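Local coordinates for Oxidored_FMN domain-containing protein ([Pseudomonas] geniculata N1, PDB 6L6J) that acts as a 6-hydroxypseudooxynicotine amine oxidase, carrying bound FMN, a [4Fe-4S] cluster and ADP, and probably uses the flavin and cluster for redox chemistry, at residues Arg431-Leu436 against Ala538-Arg543; Arg516-Gly521 against Ala544-Thr549. All coordinates share one frame; numbering follows the deposited sequence.

Interaction 1 (Arg431-Leu436 against Ala538-Arg543). With SO4 (sulfate ion), chain E.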
loop_
_atom_site.group_PDB
_atom_site.type_symbol
_atom_site.label_atom_id
_atom_site.label_comp_id
_atom_site.label_asym_id
_atom_site.label_seq_id
_atom_site.Cartn_x
_atom_site.Cartn_y
_atom_site.Cartn_z
ATOM N N ARG A 431 -18.018 -2.254 3.711
ATOM C CA ARG A 431 -17.863 -1.049 2.831
ATOM C C ARG A 431 -18.773 0.082 3.315
ATOM O O ARG A 431 -18.468 1.231 2.973
ATOM C CB ARG A 431 -18.170 -1.334 1.356
ATOM C CG ARG A 431 -19.650 -1.483 1.031
ATOM C CD ARG A 431 -19.879 -2.004 -0.369
ATOM N NE ARG A 431 -19.413 -1.055 -1.386
ATOM C CZ ARG A 431 -19.329 -1.307 -2.695
ATOM N NH1 ARG A 431 -19.663 -2.492 -3.184
ATOM N NH2 ARG A 431 -18.881 -0.373 -3.510
ATOM N N ARG A 432 -19.821 -0.240 4.091
ATOM C CA ARG A 432 -20.792 0.731 4.679
ATOM C C ARG A 432 -20.360 1.230 6.065
ATOM O O ARG A 432 -21.048 2.121 6.592
ATOM C CB ARG A 432 -22.177 0.084 4.772
ATOM C CG ARG A 432 -22.906 -0.009 3.435
ATOM C CD ARG A 432 -23.929 -1.110 3.483
ATOM N NE ARG A 432 -24.825 -1.089 2.347
ATOM C CZ ARG A 432 -24.638 -1.719 1.183
ATOM N NH1 ARG A 432 -23.535 -2.412 0.945
ATOM N NH2 ARG A 432 -25.564 -1.635 0.235
ATOM N N LEU A 433 -19.291 0.678 6.655
ATOM C CA LEU A 433 -18.720 1.194 7.930
ATOM C C LEU A 433 -17.912 2.456 7.643
ATOM O O LEU A 433 -17.347 2.606 6.562
ATOM C CB LEU A 433 -17.825 0.136 8.579
ATOM C CG LEU A 433 -18.529 -1.096 9.132
ATOM C CD1 LEU A 433 -17.501 -2.090 9.634
ATOM C CD2 LEU A 433 -19.511 -0.725 10.232
ATOM N N PRO A 434 -17.786 3.397 8.604
ATOM C CA PRO A 434 -17.088 4.654 8.349
ATOM C C PRO A 434 -15.638 4.436 7.885
ATOM O O PRO A 434 -14.908 3.666 8.489
ATOM C CB PRO A 434 -17.113 5.381 9.701
ATOM C CG PRO A 434 -18.265 4.754 10.440
ATOM C CD PRO A 434 -18.259 3.304 9.994
ATOM N N ARG A 435 -15.321 5.114 6.789
ATOM C CA ARG A 435 -14.018 5.320 6.092
ATOM C C ARG A 435 -13.522 4.037 5.424
ATOM O O ARG A 435 -12.399 4.077 4.912
ATOM C CB ARG A 435 -13.013 6.131 6.921
ATOM C CG ARG A 435 -12.478 5.541 8.206
ATOM C CD ARG A 435 -12.361 6.604 9.299
ATOM N NE ARG A 435 -11.817 7.847 8.794
ATOM C CZ ARG A 435 -11.852 9.029 9.404
ATOM N NH1 ARG A 435 -12.372 9.147 10.606
ATOM N NH2 ARG A 435 -11.323 10.093 8.821
ATOM N N LEU A 436 -14.408 3.063 5.207
ATOM C CA LEU A 436 -14.080 1.799 4.504
ATOM C C LEU A 436 -14.785 1.748 3.152
ATOM O O LEU A 436 -14.879 0.670 2.581
ATOM C CB LEU A 436 -14.523 0.610 5.364
ATOM C CG LEU A 436 -13.642 0.252 6.556
ATOM C CD1 LEU A 436 -13.918 -1.180 6.960
ATOM C CD2 LEU A 436 -12.160 0.451 6.260
ATOM N N ALA A 538 -15.409 1.658 16.745
ATOM C CA ALA A 538 -15.241 2.801 17.673
ATOM C C ALA A 538 -15.774 4.063 16.996
ATOM O O ALA A 538 -16.668 4.717 17.552
ATOM C CB ALA A 538 -13.785 2.953 18.057
ATOM N N ASP A 539 -15.262 4.348 15.796
ATOM C CA ASP A 539 -15.635 5.529 14.980
ATOM C C ASP A 539 -17.147 5.513 14.772
ATOM O O ASP A 539 -17.790 6.508 15.094
ATOM C CB ASP A 539 -14.890 5.549 13.649
ATOM C CG ASP A 539 -14.747 6.943 13.070
ATOM O OD1 ASP A 539 -15.763 7.660 13.007
ATOM O OD2 ASP A 539 -13.614 7.317 12.738
ATOM N N ARG A 540 -17.676 4.409 14.258
ATOM C CA ARG A 540 -19.126 4.205 14.018
ATOM C C ARG A 540 -19.903 4.563 15.283
ATOM O O ARG A 540 -20.940 5.246 15.167
ATOM C CB ARG A 540 -19.381 2.751 13.620
ATOM C CG ARG A 540 -20.838 2.410 13.374
ATOM C CD ARG A 540 -21.291 2.937 12.034
ATOM N NE ARG A 540 -22.662 2.515 11.773
ATOM C CZ ARG A 540 -23.757 3.243 12.026
ATOM N NH1 ARG A 540 -23.659 4.469 12.540
ATOM N NH2 ARG A 540 -24.948 2.724 11.734
ATOM N N LEU A 541 -19.410 4.115 16.442
ATOM C CA LEU A 541 -20.116 4.203 17.741
ATOM C C LEU A 541 -20.041 5.623 18.295
ATOM O O LEU A 541 -21.056 6.102 18.859
ATOM C CB LEU A 541 -19.477 3.233 18.727
ATOM C CG LEU A 541 -19.785 1.754 18.524
ATOM C CD1 LEU A 541 -18.810 0.920 19.337
ATOM C CD2 LEU A 541 -21.221 1.425 18.918
ATOM N N ALA A 542 -18.884 6.274 18.200
ATOM C CA ALA A 542 -18.742 7.670 18.675
ATOM C C ALA A 542 -19.718 8.543 17.853
ATOM O O ALA A 542 -20.476 9.355 18.458
ATOM C CB ALA A 542 -17.301 8.130 18.591
ATOM N N ARG A 543 -19.781 8.309 16.544
ATOM C CA ARG A 543 -20.648 9.058 15.598
ATOM C C ARG A 543 -22.133 8.775 15.831
ATOM O O ARG A 543 -22.921 9.485 15.259
ATOM C CB ARG A 543 -20.358 8.664 14.144
ATOM C CG ARG A 543 -19.019 9.142 13.623
ATOM C CD ARG A 543 -18.976 8.855 12.144
ATOM N NE ARG A 543 -17.621 8.752 11.624
ATOM C CZ ARG A 543 -17.304 8.814 10.340
ATOM N NH1 ARG A 543 -18.261 8.980 9.440
ATOM N NH2 ARG A 543 -16.035 8.709 9.975
HETATM S S SO4 E . -28.304 0.859 2.169
HETATM O O1 SO4 E . -28.463 1.249 0.765
HETATM O O2 SO4 E . -27.424 -0.310 2.281
HETATM O O3 SO4 E . -27.715 1.974 2.906
HETATM O O4 SO4 E . -29.613 0.535 2.731
#
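This is a partly buried interdomain contact of a proline and a salt-bridge network. It joins a loop of the NAD(P)-binding Rossmann-like region to the last turns of helix 533-542 in the OYE-like second alpha/beta region. A type II beta turn from L433 to L436 presents P434 and R435 to the helix. The P434 ring lies across the R540 chain at about a right angle, with P434 CD 3.7 Å from R540 CD. R540 bends at chi2 (76°), and its CB and CD both meet the ring. P434 CB also stands over the centre of one face of the R543 guanidinium, 3.5 Å from R543 CZ.

D539 joins two arginines. With CG anti to the backbone N (chi1 -155°), its carboxylate reaches both. D539 OD2 takes R435 NH1 at 3.1 Å, through the syn lone pair and in the R435 guanidinium plane. D539 OD1 takes R543 NE at 2.6 Å, from above the carboxylate plane. R435 NE has a separate partner, the R271 carbonyl. R435 NH1 and R543 NH2 are 3.7 Å apart, so the carboxylate probably offsets their repulsion. An alanine at D539 would remove both acceptors and would probably leave the two guanidinium groups less well placed.

Off the interface, R432 NE hydrogen-bonds to O2 of a sulfate, probably from the crystallisation liquor, at 2.7 Å, and R432 NH2 also pairs with E422. L433 packs on M533 and V536 of helix 533-542. S573 of helix 567-577 touches R435 and D539, while A538, L541 and A542 rest on V548 of strand 547-552.

Interaction 2 (Arg516-Gly521 against Ala544-Thr549)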
loop_
_atom_site.group_PDB
_atom_site.type_symbol
_atom_site.label_atom_id
_atom_site.label_comp_id
_atom_site.label_asym_id
_atom_site.label_seq_id
_atom_site.Cartn_x
_atom_site.Cartn_y
_atom_site.Cartn_z
ATOM N N ARG A 516 -26.927 -2.725 14.446
ATOM C CA ARG A 516 -27.640 -2.978 15.725
ATOM C C ARG A 516 -26.798 -2.392 16.865
ATOM O O ARG A 516 -26.024 -3.138 17.489
ATOM C CB ARG A 516 -27.904 -4.476 15.907
ATOM C CG ARG A 516 -29.030 -5.023 15.037
ATOM C CD ARG A 516 -29.582 -6.338 15.571
ATOM N NE ARG A 516 -28.493 -7.289 15.790
ATOM C CZ ARG A 516 -27.996 -8.121 14.878
ATOM N NH1 ARG A 516 -28.500 -8.158 13.652
ATOM N NH2 ARG A 516 -26.990 -8.919 15.199
ATOM N N LEU A 517 -26.952 -1.090 17.113
ATOM C CA LEU A 517 -26.033 -0.287 17.956
ATOM C C LEU A 517 -26.638 -0.095 19.334
ATOM O O LEU A 517 -27.859 -0.048 19.456
ATOM C CB LEU A 517 -25.804 1.072 17.301
ATOM C CG LEU A 517 -24.721 1.113 16.237
ATOM C CD1 LEU A 517 -25.006 0.124 15.116
ATOM C CD2 LEU A 517 -24.600 2.525 15.689
ATOM N N PRO A 518 -25.794 0.073 20.382
ATOM C CA PRO A 518 -26.272 0.464 21.701
ATOM C C PRO A 518 -26.804 1.895 21.555
ATOM O O PRO A 518 -26.181 2.651 20.833
ATOM C CB PRO A 518 -25.064 0.375 22.652
ATOM C CG PRO A 518 -23.852 0.194 21.756
ATOM C CD PRO A 518 -24.332 -0.036 20.335
ATOM N N GLU A 519 -27.940 2.188 22.195
ATOM C CA GLU A 519 -28.745 3.424 21.977
ATOM C C GLU A 519 -27.845 4.626 22.268
ATOM O O GLU A 519 -27.746 5.537 21.426
ATOM C CB GLU A 519 -29.990 3.454 22.873
ATOM C CG GLU A 519 -31.239 3.954 22.158
ATOM C CD GLU A 519 -32.023 2.858 21.450
ATOM O OE1 GLU A 519 -32.443 1.892 22.141
ATOM O OE2 GLU A 519 -32.205 2.958 20.211
ATOM N N GLY A 520 -27.201 4.613 23.425
ATOM C CA GLY A 520 -26.223 5.643 23.784
ATOM C C GLY A 520 -25.299 5.131 24.861
ATOM O O GLY A 520 -24.854 3.966 24.768
ATOM N N GLY A 521 -25.012 5.986 25.838
ATOM C CA GLY A 521 -24.186 5.661 27.010
ATOM C C GLY A 521 -22.751 5.383 26.616
ATOM O O GLY A 521 -22.338 5.781 25.495
ATOM N N ALA A 544 -22.488 7.699 16.527
ATOM C CA ALA A 544 -23.891 7.394 16.893
ATOM C C ALA A 544 -24.274 8.153 18.174
ATOM O O ALA A 544 -25.481 8.188 18.487
ATOM C CB ALA A 544 -24.078 5.910 17.043
ATOM N N GLY A 545 -23.289 8.739 18.873
ATOM C CA GLY A 545 -23.471 9.502 20.118
ATOM C C GLY A 545 -23.027 8.737 21.355
ATOM O O GLY A 545 -23.172 9.299 22.472
ATOM N N CYS A 546 -22.505 7.509 21.214
ATOM C CA CYS A 546 -21.896 6.756 22.352
ATOM C C CYS A 546 -20.562 7.402 22.744
ATOM O O CYS A 546 -19.849 7.864 21.852
ATOM C CB CYS A 546 -21.629 5.290 22.045
ATOM S SG CYS A 546 -23.040 4.414 21.339
ATOM N N LYS A 547 -20.264 7.444 24.041
ATOM C CA LYS A 547 -18.906 7.709 24.572
ATOM C C LYS A 547 -18.116 6.399 24.448
ATOM O O LYS A 547 -18.471 5.442 25.152
ATOM C CB LYS A 547 -18.978 8.228 26.010
ATOM C CG LYS A 547 -17.660 8.226 26.783
ATOM C CD LYS A 547 -16.671 9.297 26.364
ATOM C CE LYS A 547 -15.237 8.949 26.726
ATOM N NZ LYS A 547 -14.313 10.097 26.544
ATOM N N VAL A 548 -17.105 6.372 23.567
ATOM C CA VAL A 548 -16.266 5.169 23.289
ATOM C C VAL A 548 -14.940 5.254 24.054
ATOM O O VAL A 548 -14.291 6.314 23.986
ATOM C CB VAL A 548 -16.023 4.978 21.775
ATOM C CG1 VAL A 548 -15.210 3.723 21.498
ATOM C CG2 VAL A 548 -17.327 4.926 21.003
ATOM N N THR A 549 -14.550 4.149 24.699
ATOM C CA THR A 549 -13.149 3.874 25.100
ATOM C C THR A 549 -12.598 2.721 24.244
ATOM O O THR A 549 -13.155 1.610 24.292
ATOM C CB THR A 549 -13.036 3.564 26.601
ATOM O OG1 THR A 549 -13.378 4.722 27.358
ATOM C CG2 THR A 549 -11.649 3.156 27.039
#
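C546 is the centre of this surface contact, with G521 and A544 next in buried area. C546 follows G545, the first residue to leave the helical conformation. Its SG is anti to the carbonyl carbon (chi1 -50°), which sets the sulfur against the backbone of segment 516-521. C546 SG lies 3.6 Å from P518 O. C546 SG is also 3.9 Å from G520 O. The ring of P518 is a looser neighbour, with P518 CG 4.3 Å from C546 SG. These are packing contacts. V523 of strand 522-527 also touches the C546 side chain.

G521 takes part through its carbonyl. G521 O accepts the backbone N-H of K547 at 3.0 Å. The N-H...O angle is 144°, and the donor stands above the carbonyl plane. C546 CA lies 3.3 Å from G521 O. The same oxygen thus meets two successive residues, by a hydrogen bond from K547 and a CA-H...O contact from C546. G521 has positive phi (66°), a conformation glycine adopts easily.

A544 gives the apolar end of the contact. A544 CB points toward the loop and meets L517 CD2 at 3.7 Å. L517 reaches it with CG anti to its carbonyl carbon, and also touches R540 on the helix. Between A544 and C546, G545 closes the helix in a Schellman motif. A CB at G545 would collide with the carbonyl oxygen of A544, so glycine fits there.

K547 NZ forms a salt bridge with E580. The K547 backbone also bonds to V523, and T549 bonds to V523 and V525. The contact therefore lies at the start of two adjacent parallel strands, 522-527 and 547-552, which helix 533-542 connects as a beta-alpha-beta unit of the OYE-like second alpha/beta region.

Overall arrangement
The chain first passes through 431-436, the loop that follows helix 426-430. It then reaches 516-521, ahead of strand 522-527. The last turns of helix 533-542 carry 538-543, which closes interaction 1 over 101 intervening residues. The next residues, 544-549, close interaction 2 over 22 intervening residues. The segments alternate, so the two contacts cross and neither nests in the other. Their centres are 12 Å apart. The helix end and the following chain join them directly: L541 O probably accepts a hydrogen bond from C546 N. Interaction 1 spans two regions of the fold, while interaction 2 stays within the second.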